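Local coordinates for inositol-3-phosphate synthase (Caenorhabditis elegans, PDB 1VKO), which binds NAD through a Rossmann-type domain and assembles with further copies of itself, four chains being present in the assembly, at residues A[41-46]-A[514-519]; A[253-256]-A[260-263]; A[453-458]-A[477-482]. All blocks are in the same frame, centred on the assembly; numbering follows the deposited sequence.

Interaction 1. Residues A[41-46]-A[514-519]; sequences SRFTYR and GFPSDT
OD2 of Asp-518 is gripped from two subunits: NH2 of Arg-46 in the same chain bonds it at 2.8 Å, and the backbone N of Arg-46 of the second subunit does too. The other oxygen, OD1, takes NH1 of Arg-46 at 3.1 Å and Lys-507 of the second subunit. The salt bridge is end-on and two-pronged. Guanidinium and carboxylate lie only 20° from coplanar, and both oxygens use their syn lone pairs. OD1 lies in the guanidinium plane with a nearly straight bond (171°), while OD2 is tilted out of it. With three basic or N-H groups around it, the carboxylate is probably held firmly as an anion. Arginine suits the strand position because its chain, extended from CG to NE, spans a gap of 11.4 Å between CA of Arg-46 and CA of Asp-518. Nearer the segments' start, Phe-43 CD1 meets Pro-516 CG at 3.8 Å, two apolar rings sliding past each other. Gly-514 follows helix 498-513 beside Ser-41, whose OG bonds Ala-511 O; at its positive phi a CB would jam against the preceding carbonyl O. The loop thus leaves that helix along strand 38-53, which pairs with strand 56-71, at the subunit interface.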
ATOM      1  N   SER A  41     -48.043   8.113  14.352  1.00 30.80           N
ATOM      2  CA  SER A  41     -47.192   7.080  14.900  1.00 31.33           C
ATOM      3  C   SER A  41     -46.655   7.471  16.269  1.00 33.29           C
ATOM      4  O   SER A  41     -45.867   8.404  16.394  1.00 35.02           O
ATOM      5  CB  SER A  41     -46.043   6.815  13.925  1.00 30.65           C
ATOM      6  OG  SER A  41     -45.346   5.642  14.277  1.00 26.28           O
ATOM      7  N   ARG A  42     -47.090   6.757  17.297  1.00 34.57           N
ATOM      8  CA  ARG A  42     -46.665   7.058  18.662  1.00 36.00           C
ATOM      9  C   ARG A  42     -45.455   6.207  18.967  1.00 34.09           C
ATOM     10  O   ARG A  42     -45.490   4.995  18.796  1.00 33.72           O
ATOM     11  CB  ARG A  42     -47.817   6.853  19.676  1.00 36.63           C
ATOM     12  CG  ARG A  42     -47.417   6.510  21.136  1.00 41.28           C
ATOM     13  CD  ARG A  42     -48.611   6.232  22.071  1.00 60.19           C
ATOM     14  NE  ARG A  42     -49.819   5.744  21.371  1.00 70.39           N
ATOM     15  CZ  ARG A  42     -50.853   6.509  20.971  1.00 72.94           C
ATOM     16  NH1 ARG A  42     -50.856   7.819  21.195  1.00 77.03           N
ATOM     17  NH2 ARG A  42     -51.890   5.968  20.342  1.00 67.84           N
ATOM     18  N   PHE A  43     -44.380   6.865  19.387  1.00 34.35           N
ATOM     19  CA  PHE A  43     -43.121   6.207  19.723  1.00 33.55           C
ATOM     20  C   PHE A  43     -42.732   6.568  21.154  1.00 33.87           C
ATOM     21  O   PHE A  43     -42.723   7.735  21.504  1.00 37.64           O
ATOM     22  CB  PHE A  43     -42.046   6.653  18.731  1.00 32.99           C
ATOM     23  CG  PHE A  43     -40.643   6.252  19.112  1.00 32.48           C
ATOM     24  CD1 PHE A  43     -40.259   4.909  19.127  1.00 31.38           C
ATOM     25  CD2 PHE A  43     -39.702   7.225  19.448  1.00 27.36           C
ATOM     26  CE1 PHE A  43     -38.955   4.543  19.483  1.00 24.74           C
ATOM     27  CE2 PHE A  43     -38.412   6.867  19.808  1.00 28.41           C
ATOM     28  CZ  PHE A  43     -38.040   5.518  19.819  1.00 23.33           C
ATOM     29  N   THR A  44     -42.443   5.568  21.980  1.00 33.38           N
ATOM     30  CA  THR A  44     -41.986   5.788  23.347  1.00 31.44           C
ATOM     31  C   THR A  44     -40.459   5.800  23.371  1.00 32.51           C
ATOM     32  O   THR A  44     -39.828   4.764  23.173  1.00 32.52           O
ATOM     33  CB  THR A  44     -42.569   4.688  24.263  1.00 32.81           C
ATOM     34  OG1 THR A  44     -43.987   4.907  24.446  1.00 32.03           O
ATOM     35  CG2 THR A  44     -41.993   4.765  25.667  1.00 26.93           C
ATOM     36  N   TYR A  45     -39.870   6.983  23.585  1.00 32.84           N
ATOM     37  CA  TYR A  45     -38.404   7.179  23.523  1.00 30.10           C
ATOM     38  C   TYR A  45     -37.665   6.922  24.861  1.00 30.89           C
ATOM     39  O   TYR A  45     -37.944   7.558  25.880  1.00 31.53           O
ATOM     40  CB  TYR A  45     -38.088   8.573  22.945  1.00 30.27           C
ATOM     41  CG  TYR A  45     -36.613   8.964  22.910  1.00 24.48           C
ATOM     42  CD1 TYR A  45     -35.695   8.239  22.136  1.00 32.37           C
ATOM     43  CD2 TYR A  45     -36.141  10.064  23.640  1.00 26.31           C
ATOM     44  CE1 TYR A  45     -34.342   8.584  22.099  1.00 25.96           C
ATOM     45  CE2 TYR A  45     -34.774  10.432  23.605  1.00 27.39           C
ATOM     46  CZ  TYR A  45     -33.893   9.681  22.824  1.00 22.86           C
ATOM     47  OH  TYR A  45     -32.570  10.008  22.753  1.00 28.77           O
ATOM     48  N   ARG A  46     -36.721   5.987  24.854  1.00 31.55           N
ATOM     49  CA  ARG A  46     -35.980   5.651  26.070  1.00 31.76           C
ATOM     50  C   ARG A  46     -34.752   6.520  26.249  1.00 28.80           C
ATOM     51  O   ARG A  46     -33.801   6.399  25.493  1.00 31.19           O
ATOM     52  CB  ARG A  46     -35.533   4.187  26.051  1.00 33.80           C
ATOM     53  CG  ARG A  46     -36.634   3.131  25.929  1.00 37.40           C
ATOM     54  CD  ARG A  46     -36.132   1.781  26.394  1.00 35.32           C
ATOM     55  NE  ARG A  46     -36.842   0.627  25.865  1.00 54.96           N
ATOM     56  CZ  ARG A  46     -36.414  -0.136  24.856  1.00 63.87           C
ATOM     57  NH1 ARG A  46     -35.280   0.140  24.203  1.00 57.42           N
ATOM     58  NH2 ARG A  46     -37.148  -1.173  24.479  1.00 65.07           N
ATOM     59  N   GLY A 514     -43.744   2.790  12.201  1.00 29.20           N
ATOM     60  CA  GLY A 514     -44.475   2.086  13.259  1.00 29.46           C
ATOM     61  C   GLY A 514     -43.775   0.866  13.841  1.00 32.29           C
ATOM     62  O   GLY A 514     -44.276   0.227  14.767  1.00 32.57           O
ATOM     63  N   PHE A 515     -42.599   0.538  13.321  1.00 34.51           N
ATOM     64  CA  PHE A 515     -41.932  -0.704  13.749  1.00 31.76           C
ATOM     65  C   PHE A 515     -40.445  -0.579  14.122  1.00 31.73           C
ATOM     66  O   PHE A 515     -39.598  -1.186  13.460  1.00 33.54           O
ATOM     67  CB  PHE A 515     -42.167  -1.834  12.731  1.00 28.70           C
ATOM     68  CG  PHE A 515     -41.989  -1.425  11.284  1.00 23.95           C
ATOM     69  CD1 PHE A 515     -40.721  -1.302  10.734  1.00 15.45           C
ATOM     70  CD2 PHE A 515     -43.098  -1.237  10.457  1.00 19.18           C
ATOM     71  CE1 PHE A 515     -40.538  -0.967   9.407  1.00 21.27           C
ATOM     72  CE2 PHE A 515     -42.931  -0.886   9.112  1.00 11.82           C
ATOM     73  CZ  PHE A 515     -41.641  -0.765   8.587  1.00 17.36           C
ATOM     74  N   PRO A 516     -40.130   0.200  15.158  1.00 27.97           N
ATOM     75  CA  PRO A 516     -38.770   0.258  15.669  1.00 29.77           C
ATOM     76  C   PRO A 516     -38.606  -0.918  16.573  1.00 30.55           C
ATOM     77  O   PRO A 516     -39.612  -1.458  16.963  1.00 33.51           O
ATOM     78  CB  PRO A 516     -38.738   1.564  16.496  1.00 29.68           C
ATOM     79  CG  PRO A 516     -40.236   1.881  16.829  1.00 27.06           C
ATOM     80  CD  PRO A 516     -41.053   1.084  15.894  1.00 26.71           C
ATOM     81  N   SER A 517     -37.368  -1.291  16.931  1.00 31.21           N
ATOM     82  CA  SER A 517     -37.092  -2.461  17.791  1.00 30.41           C
ATOM     83  C   SER A 517     -35.740  -2.445  18.521  1.00 32.62           C
ATOM     84  O   SER A 517     -34.942  -1.498  18.402  1.00 36.54           O
ATOM     85  CB  SER A 517     -37.168  -3.734  16.969  1.00 28.55           C
ATOM     86  OG  SER A 517     -36.031  -3.847  16.148  1.00 32.80           O
ATOM     87  N   ASP A 518     -35.489  -3.508  19.273  1.00 30.93           N
ATOM     88  CA  ASP A 518     -34.186  -3.740  19.874  1.00 31.54           C
ATOM     89  C   ASP A 518     -33.420  -4.821  19.139  1.00 31.65           C
ATOM     90  O   ASP A 518     -32.759  -5.671  19.755  1.00 32.03           O
ATOM     91  CB  ASP A 518     -34.370  -4.155  21.321  1.00 33.84           C
ATOM     92  CG  ASP A 518     -34.856  -3.025  22.176  1.00 34.03           C
ATOM     93  OD1 ASP A 518     -34.277  -1.920  22.084  1.00 35.64           O
ATOM     94  OD2 ASP A 518     -35.800  -3.163  22.972  1.00 41.30           O
ATOM     95  N   THR A 519     -33.506  -4.794  17.817  1.00 30.61           N
ATOM     96  CA  THR A 519     -32.950  -5.878  17.019  1.00 30.66           C
ATOM     97  C   THR A 519     -31.436  -5.815  16.898  1.00 31.14           C
ATOM     98  O   THR A 519     -30.850  -6.641  16.198  1.00 34.43           O
ATOM     99  CB  THR A 519     -33.644  -5.951  15.620  1.00 32.09           C
ATOM    100  OG1 THR A 519     -33.164  -7.077  14.898  1.00 36.12           O
ATOM    101  CG2 THR A 519     -33.272  -4.765  14.731  1.00 22.20           C
TER

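Interaction 2. Residues A[253-256]-A[260-263]; sequences RYTD and GLNA
The side-chain amide of Asn-262 turns its edge to segment 253-256, and the carbonyl O of Asp-256 lies almost in the amide plane. Over one face of the same amide rests a methyl of its own neighbour, Leu-261 CD2, 3.5 Å from Asn-262 ND2. Both segments belong to the loop that follows strand 242-247, a central strand of the parallel Rossmann-type sheet, and leads to helix 265-273; the contact draws the two limbs of this loop together.

Its one hydrogen bond across the segments runs from Asn-262 ND2 to Asp-256 O, 3.1 Å long and close to straight at 169°. The N-H used is the one cis to OD1, and the donor comes in tilted 20° from the carbonyl plane of Asp-256. Asparagine suits the place because its amide can give and accept at once: OD1 takes a weak bond from Arg-258 N, in the bend between the limbs. CG stands between the backbone N and the carbonyl carbon (chi1 60°), which turns the short side chain across the loop.

Thr-255 CG2 lies 3.8 Å from Asn-262 ND2, nearly in line with the CG-ND2 bond; because Thr-255 occurs in two conformers, this touch is doubtful. Glu-278 steadies the first limb, accepting from both Asp-256 N and Arg-253 NH1. On the second limb, Leu-261 O meets Ser-271 OG of helix 265-273, and Ala-263 N bonds Glu-267 of that helix. Leucine fits its buried site through a branched end that packs beside the bonded carbonyl: CD2 reaches Asp-256 O at 3.7 Å and Asp-256 CB at 4.2 Å.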
ATOM      1  N   ARG A 253     -13.769  30.559   0.142  1.00 28.70           N
ATOM      2  CA  ARG A 253     -13.172  30.753   1.475  1.00 28.89           C
ATOM      3  C   ARG A 253     -14.265  31.064   2.505  1.00 27.97           C
ATOM      4  O   ARG A 253     -15.443  31.282   2.173  1.00 32.12           O
ATOM      5  CB  ARG A 253     -12.142  31.892   1.469  1.00 27.98           C
ATOM      6  CG  ARG A 253     -12.732  33.243   1.081  1.00 28.12           C
ATOM      7  CD  ARG A 253     -11.830  34.421   1.318  1.00 24.88           C
ATOM      8  NE  ARG A 253     -12.417  35.688   0.866  1.00 30.38           N
ATOM      9  CZ  ARG A 253     -13.153  36.521   1.612  1.00 33.44           C
ATOM     10  NH1 ARG A 253     -13.456  36.226   2.888  1.00 24.70           N
ATOM     11  NH2 ARG A 253     -13.615  37.653   1.071  1.00 22.23           N
ATOM     12  N   TYR A 254     -13.859  31.050   3.766  1.00 29.40           N
ATOM     13  CA  TYR A 254     -14.684  31.417   4.893  1.00 26.77           C
ATOM     14  C   TYR A 254     -14.899  32.926   4.883  1.00 25.87           C
ATOM     15  O   TYR A 254     -14.016  33.684   4.552  1.00 29.52           O
ATOM     16  CB  TYR A 254     -13.928  31.039   6.168  1.00 27.90           C
ATOM     17  CG  TYR A 254     -14.228  29.650   6.688  1.00 28.16           C
ATOM     18  CD1 TYR A 254     -14.187  28.547   5.852  1.00 22.48           C
ATOM     19  CD2 TYR A 254     -14.572  29.450   8.022  1.00 20.35           C
ATOM     20  CE1 TYR A 254     -14.485  27.297   6.312  1.00 16.67           C
ATOM     21  CE2 TYR A 254     -14.843  28.188   8.503  1.00 25.93           C
ATOM     22  CZ  TYR A 254     -14.781  27.106   7.638  1.00 24.09           C
ATOM     23  OH  TYR A 254     -15.069  25.824   8.094  1.00 36.05           O
ATOM     24  N   THR A 255     -16.074  33.360   5.273  1.00 25.98           N
ATOM     25  CA  THR A 255     -16.333  34.757   5.588  1.00 26.50           C
ATOM     26  C   THR A 255     -15.843  35.011   7.021  1.00 29.99           C
ATOM     27  O   THR A 255     -15.579  34.044   7.743  1.00 27.22           O
ATOM     28  CB  THR A 255     -17.869  34.946   5.552  0.50 26.04           C
ATOM     29  OG1 THR A 255     -18.357  34.683   4.230  0.50 30.31           O
ATOM     30  CG2 THR A 255     -18.264  36.377   5.791  0.50 25.35           C
ATOM     31  N   ASP A 256     -15.693  36.280   7.432  1.00 33.03           N
ATOM     32  CA  ASP A 256     -15.575  36.601   8.862  1.00 38.38           C
ATOM     33  C   ASP A 256     -16.921  36.280   9.500  1.00 41.33           C
ATOM     34  O   ASP A 256     -17.951  36.152   8.793  1.00 41.46           O
ATOM     35  CB  ASP A 256     -15.219  38.076   9.098  1.00 41.50           C
ATOM     36  CG  ASP A 256     -13.770  38.407   8.722  1.00 54.59           C
ATOM     37  OD1 ASP A 256     -12.841  37.736   9.242  1.00 65.84           O
ATOM     38  OD2 ASP A 256     -13.459  39.325   7.918  1.00 63.77           O
ATOM     39  N   GLY A 260     -22.721  42.646  13.964  1.00 48.06           N
ATOM     40  CA  GLY A 260     -22.621  43.775  13.040  1.00 46.23           C
ATOM     41  C   GLY A 260     -22.765  43.282  11.611  1.00 45.99           C
ATOM     42  O   GLY A 260     -23.332  43.980  10.739  1.00 46.68           O
ATOM     43  N   LEU A 261     -22.269  42.063  11.375  1.00 41.81           N
ATOM     44  CA  LEU A 261     -22.175  41.515  10.032  1.00 35.48           C
ATOM     45  C   LEU A 261     -23.179  40.418   9.772  1.00 33.55           C
ATOM     46  O   LEU A 261     -23.995  40.535   8.851  1.00 36.50           O
ATOM     47  CB  LEU A 261     -20.756  41.019   9.764  1.00 36.44           C
ATOM     48  CG  LEU A 261     -20.451  40.199   8.498  1.00 34.30           C
ATOM     49  CD1 LEU A 261     -20.610  40.993   7.207  1.00 20.27           C
ATOM     50  CD2 LEU A 261     -19.069  39.642   8.618  1.00 21.86           C
ATOM     51  N   ASN A 262     -23.138  39.361  10.577  1.00 31.48           N
ATOM     52  CA  ASN A 262     -23.900  38.142  10.285  1.00 30.47           C
ATOM     53  C   ASN A 262     -24.195  37.232  11.492  1.00 30.94           C
ATOM     54  O   ASN A 262     -24.450  36.037  11.324  1.00 31.41           O
ATOM     55  CB  ASN A 262     -23.209  37.360   9.143  1.00 28.29           C
ATOM     56  CG  ASN A 262     -21.775  36.948   9.493  1.00 30.88           C
ATOM     57  OD1 ASN A 262     -21.422  36.862  10.667  1.00 23.28           O
ATOM     58  ND2 ASN A 262     -20.948  36.687   8.469  1.00 22.34           N
ATOM     59  N   ALA A 263     -24.185  37.788  12.706  1.00 34.59           N
ATOM     60  CA  ALA A 263     -24.534  37.009  13.915  1.00 36.19           C
ATOM     61  C   ALA A 263     -26.038  36.799  14.050  1.00 38.91           C
ATOM     62  O   ALA A 263     -26.482  35.802  14.662  1.00 41.54           O
ATOM     63  CB  ALA A 263     -23.979  37.651  15.181  1.00 36.94           C
TER

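Interaction 3. Residues A[453-458]-A[477-482]; sequences ILTELA and SILSLL
Leu-479 and Leu-482 bring two apolar ends from the 3-10 segment 477-482 against Leu-454 and Thr-455, near the end of helix 440-458. The motif is the packing of a short 3-10 helix on an alpha helix, its four touching residues all buried and without a hydrogen bond between them. The 3-10 turn starts at Ser-477, whose O accepts from Ser-480 N at 2.9 Å. Ile-478 points toward the helix and is partly covered by it, yet stays just beyond close contact; it also packs on Phe-526 of the second subunit.

Within segment 477-482, Leu-479 does most of the touching. With chi1 -62° and CD1 extended away from the backbone (chi2 -174°), its fork straddles two helix residues. CD2 presses on Leu-454 CB at 3.5 Å, and CD1 crosses Thr-455 at about a right angle, 3.9 Å from its OG1. That hydroxyl tolerates an apolar neighbour because it is bonded to Leu-451 O within its own helix.

Leu-481 packs on Leu-505 and Gln-501 of helix 498-513; Leu-505 also touches Leu-454, so a third helix joins the packing. Leu-482, one 3-10 turn after Leu-479, comes back to the helix. Leucine suits these places because a methyl at the end of a flexible branch can reach across: Leu-454 CD1 meets CD2 of Leu-482 at 3.7 Å and CD2 of Leu-479 at 4.1 Å.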
ATOM      1  N   ILE A 453     -33.257  14.030  -0.827  1.00 20.16           N
ATOM      2  CA  ILE A 453     -34.354  13.092  -0.636  1.00 19.62           C
ATOM      3  C   ILE A 453     -34.739  13.041   0.842  1.00 20.79           C
ATOM      4  O   ILE A 453     -35.916  13.057   1.203  1.00 20.90           O
ATOM      5  CB  ILE A 453     -34.009  11.722  -1.277  1.00 18.75           C
ATOM      6  CG1 ILE A 453     -34.186  11.820  -2.805  1.00 18.19           C
ATOM      7  CG2 ILE A 453     -34.855  10.575  -0.704  1.00 17.09           C
ATOM      8  CD1 ILE A 453     -33.705  10.619  -3.575  1.00  7.84           C
ATOM      9  N   LEU A 454     -33.750  13.032   1.709  1.00 20.90           N
ATOM     10  CA  LEU A 454     -34.040  13.057   3.125  1.00 21.71           C
ATOM     11  C   LEU A 454     -34.636  14.388   3.558  1.00 23.25           C
ATOM     12  O   LEU A 454     -35.383  14.437   4.545  1.00 25.48           O
ATOM     13  CB  LEU A 454     -32.768  12.749   3.917  1.00 23.56           C
ATOM     14  CG  LEU A 454     -32.300  11.330   3.670  1.00 19.60           C
ATOM     15  CD1 LEU A 454     -30.876  11.175   4.068  1.00 17.59           C
ATOM     16  CD2 LEU A 454     -33.217  10.261   4.334  1.00 18.19           C
ATOM     17  N   THR A 455     -34.316  15.470   2.832  1.00 23.26           N
ATOM     18  CA  THR A 455     -34.889  16.783   3.137  1.00 21.71           C
ATOM     19  C   THR A 455     -36.396  16.841   2.857  1.00 24.41           C
ATOM     20  O   THR A 455     -37.163  17.273   3.713  1.00 24.75           O
ATOM     21  CB  THR A 455     -34.165  17.903   2.395  1.00 23.31           C
ATOM     22  OG1 THR A 455     -32.814  17.983   2.859  1.00 22.55           O
ATOM     23  CG2 THR A 455     -34.755  19.264   2.794  1.00 17.62           C
ATOM     24  N   GLU A 456     -36.800  16.402   1.664  1.00 25.14           N
ATOM     25  CA  GLU A 456     -38.214  16.359   1.299  1.00 29.34           C
ATOM     26  C   GLU A 456     -38.988  15.472   2.263  1.00 31.70           C
ATOM     27  O   GLU A 456     -40.136  15.768   2.599  1.00 34.70           O
ATOM     28  CB  GLU A 456     -38.397  15.849  -0.127  1.00 27.99           C
ATOM     29  CG  GLU A 456     -39.774  16.106  -0.722  1.00 26.68           C
ATOM     30  CD  GLU A 456     -40.843  15.177  -0.185  1.00 24.03           C
ATOM     31  OE1 GLU A 456     -40.560  13.964  -0.062  1.00 20.80           O
ATOM     32  OE2 GLU A 456     -41.977  15.649   0.105  1.00 29.11           O
ATOM     33  N   LEU A 457     -38.361  14.379   2.696  1.00 31.55           N
ATOM     34  CA  LEU A 457     -38.976  13.484   3.653  1.00 27.67           C
ATOM     35  C   LEU A 457     -39.150  14.224   4.965  1.00 27.30           C
ATOM     36  O   LEU A 457     -40.241  14.220   5.531  1.00 29.10           O
ATOM     37  CB  LEU A 457     -38.166  12.197   3.851  1.00 26.68           C
ATOM     38  CG  LEU A 457     -38.514  11.432   5.147  1.00 29.94           C
ATOM     39  CD1 LEU A 457     -39.963  10.883   5.125  1.00 26.77           C
ATOM     40  CD2 LEU A 457     -37.523  10.350   5.472  1.00 16.59           C
ATOM     41  N   ALA A 458     -38.101  14.873   5.455  1.00 26.43           N
ATOM     42  CA  ALA A 458     -38.233  15.603   6.712  1.00 24.48           C
ATOM     43  C   ALA A 458     -39.318  16.700   6.608  1.00 24.84           C
ATOM     44  O   ALA A 458     -39.988  17.045   7.608  1.00 22.11           O
ATOM     45  CB  ALA A 458     -36.890  16.175   7.146  1.00 24.13           C
ATOM     46  N   SER A 477     -29.783  17.960  11.283  1.00 28.71           N
ATOM     47  CA  SER A 477     -28.610  17.179  11.574  1.00 28.86           C
ATOM     48  C   SER A 477     -28.695  15.707  11.198  1.00 28.10           C
ATOM     49  O   SER A 477     -27.666  15.076  11.051  1.00 30.06           O
ATOM     50  CB  SER A 477     -28.211  17.340  13.053  1.00 31.70           C
ATOM     51  OG  SER A 477     -29.317  17.200  13.937  1.00 29.75           O
ATOM     52  N   ILE A 478     -29.889  15.155  11.027  1.00 26.09           N
ATOM     53  CA  ILE A 478     -30.024  13.774  10.548  1.00 26.54           C
ATOM     54  C   ILE A 478     -29.354  13.535   9.200  1.00 27.61           C
ATOM     55  O   ILE A 478     -29.221  12.379   8.773  1.00 26.58           O
ATOM     56  CB  ILE A 478     -31.516  13.300  10.446  1.00 29.09           C
ATOM     57  CG1 ILE A 478     -32.349  14.198   9.512  1.00 20.50           C
ATOM     58  CG2 ILE A 478     -32.148  13.153  11.809  1.00 28.06           C
ATOM     59  CD1 ILE A 478     -33.588  13.511   9.028  1.00 22.18           C
ATOM     60  N   LEU A 479     -28.944  14.618   8.539  1.00 24.91           N
ATOM     61  CA  LEU A 479     -28.235  14.545   7.254  1.00 25.76           C
ATOM     62  C   LEU A 479     -26.729  14.295   7.410  1.00 26.19           C
ATOM     63  O   LEU A 479     -25.995  14.172   6.428  1.00 26.47           O
ATOM     64  CB  LEU A 479     -28.437  15.851   6.461  1.00 24.89           C
ATOM     65  CG  LEU A 479     -29.849  16.264   6.040  1.00 19.80           C
ATOM     66  CD1 LEU A 479     -29.742  17.483   5.148  1.00 25.32           C
ATOM     67  CD2 LEU A 479     -30.534  15.099   5.324  1.00 21.91           C
ATOM     68  N   SER A 480     -26.299  14.208   8.655  1.00 26.31           N
ATOM     69  CA  SER A 480     -24.900  14.083   9.044  1.00 26.98           C
ATOM     70  C   SER A 480     -24.120  12.967   8.402  1.00 28.27           C
ATOM     71  O   SER A 480     -22.933  13.126   8.147  1.00 30.62           O
ATOM     72  CB  SER A 480     -24.827  13.876  10.555  1.00 24.97           C
ATOM     73  OG  SER A 480     -25.195  15.073  11.147  1.00 22.54           O
ATOM     74  N   LEU A 481     -24.767  11.824   8.183  1.00 30.56           N
ATOM     75  CA  LEU A 481     -24.083  10.675   7.579  1.00 29.01           C
ATOM     76  C   LEU A 481     -23.566  11.001   6.213  1.00 25.92           C
ATOM     77  O   LEU A 481     -22.626  10.363   5.745  1.00 26.19           O
ATOM     78  CB  LEU A 481     -24.952   9.400   7.546  1.00 29.48           C
ATOM     79  CG  LEU A 481     -26.136   9.228   6.607  1.00 35.34           C
ATOM     80  CD1 LEU A 481     -26.561   7.726   6.529  1.00 22.97           C
ATOM     81  CD2 LEU A 481     -27.250  10.096   7.137  1.00 47.34           C
ATOM     82  N   LEU A 482     -24.179  12.000   5.583  1.00 23.58           N
ATOM     83  CA  LEU A 482     -23.781  12.409   4.256  1.00 23.05           C
ATOM     84  C   LEU A 482     -22.724  13.518   4.270  1.00 22.94           C
ATOM     85  O   LEU A 482     -22.211  13.898   3.213  1.00 18.07           O
ATOM     86  CB  LEU A 482     -25.014  12.857   3.433  1.00 24.08           C
ATOM     87  CG  LEU A 482     -26.028  11.815   2.935  1.00 16.66           C
ATOM     88  CD1 LEU A 482     -25.406  10.445   2.828  1.00 35.02           C
ATOM     89  CD2 LEU A 482     -27.250  11.747   3.800  1.00 16.62           C
TER

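In the fold
Interaction 3 lies near the centre of the chain, the other two toward its flanks. Its Leu-482 side chain is about 10 Å from both the bound NAD and the pyrophosphate, and the backbone of Leu-482 bonds Lys-326, which lines the pyrophosphate pocket. The Thr-255 side chain of interaction 2 is about 12 Å from the bound NAD; the centres of these two contacts are 26 Å apart. The centre of interaction 1 is about 20 Å from that of interaction 3 but about 42 Å from that of interaction 2. Helix 498-513 links interactions 1 and 3, and both meet the second subunit, whereas interaction 2 touches no other chain.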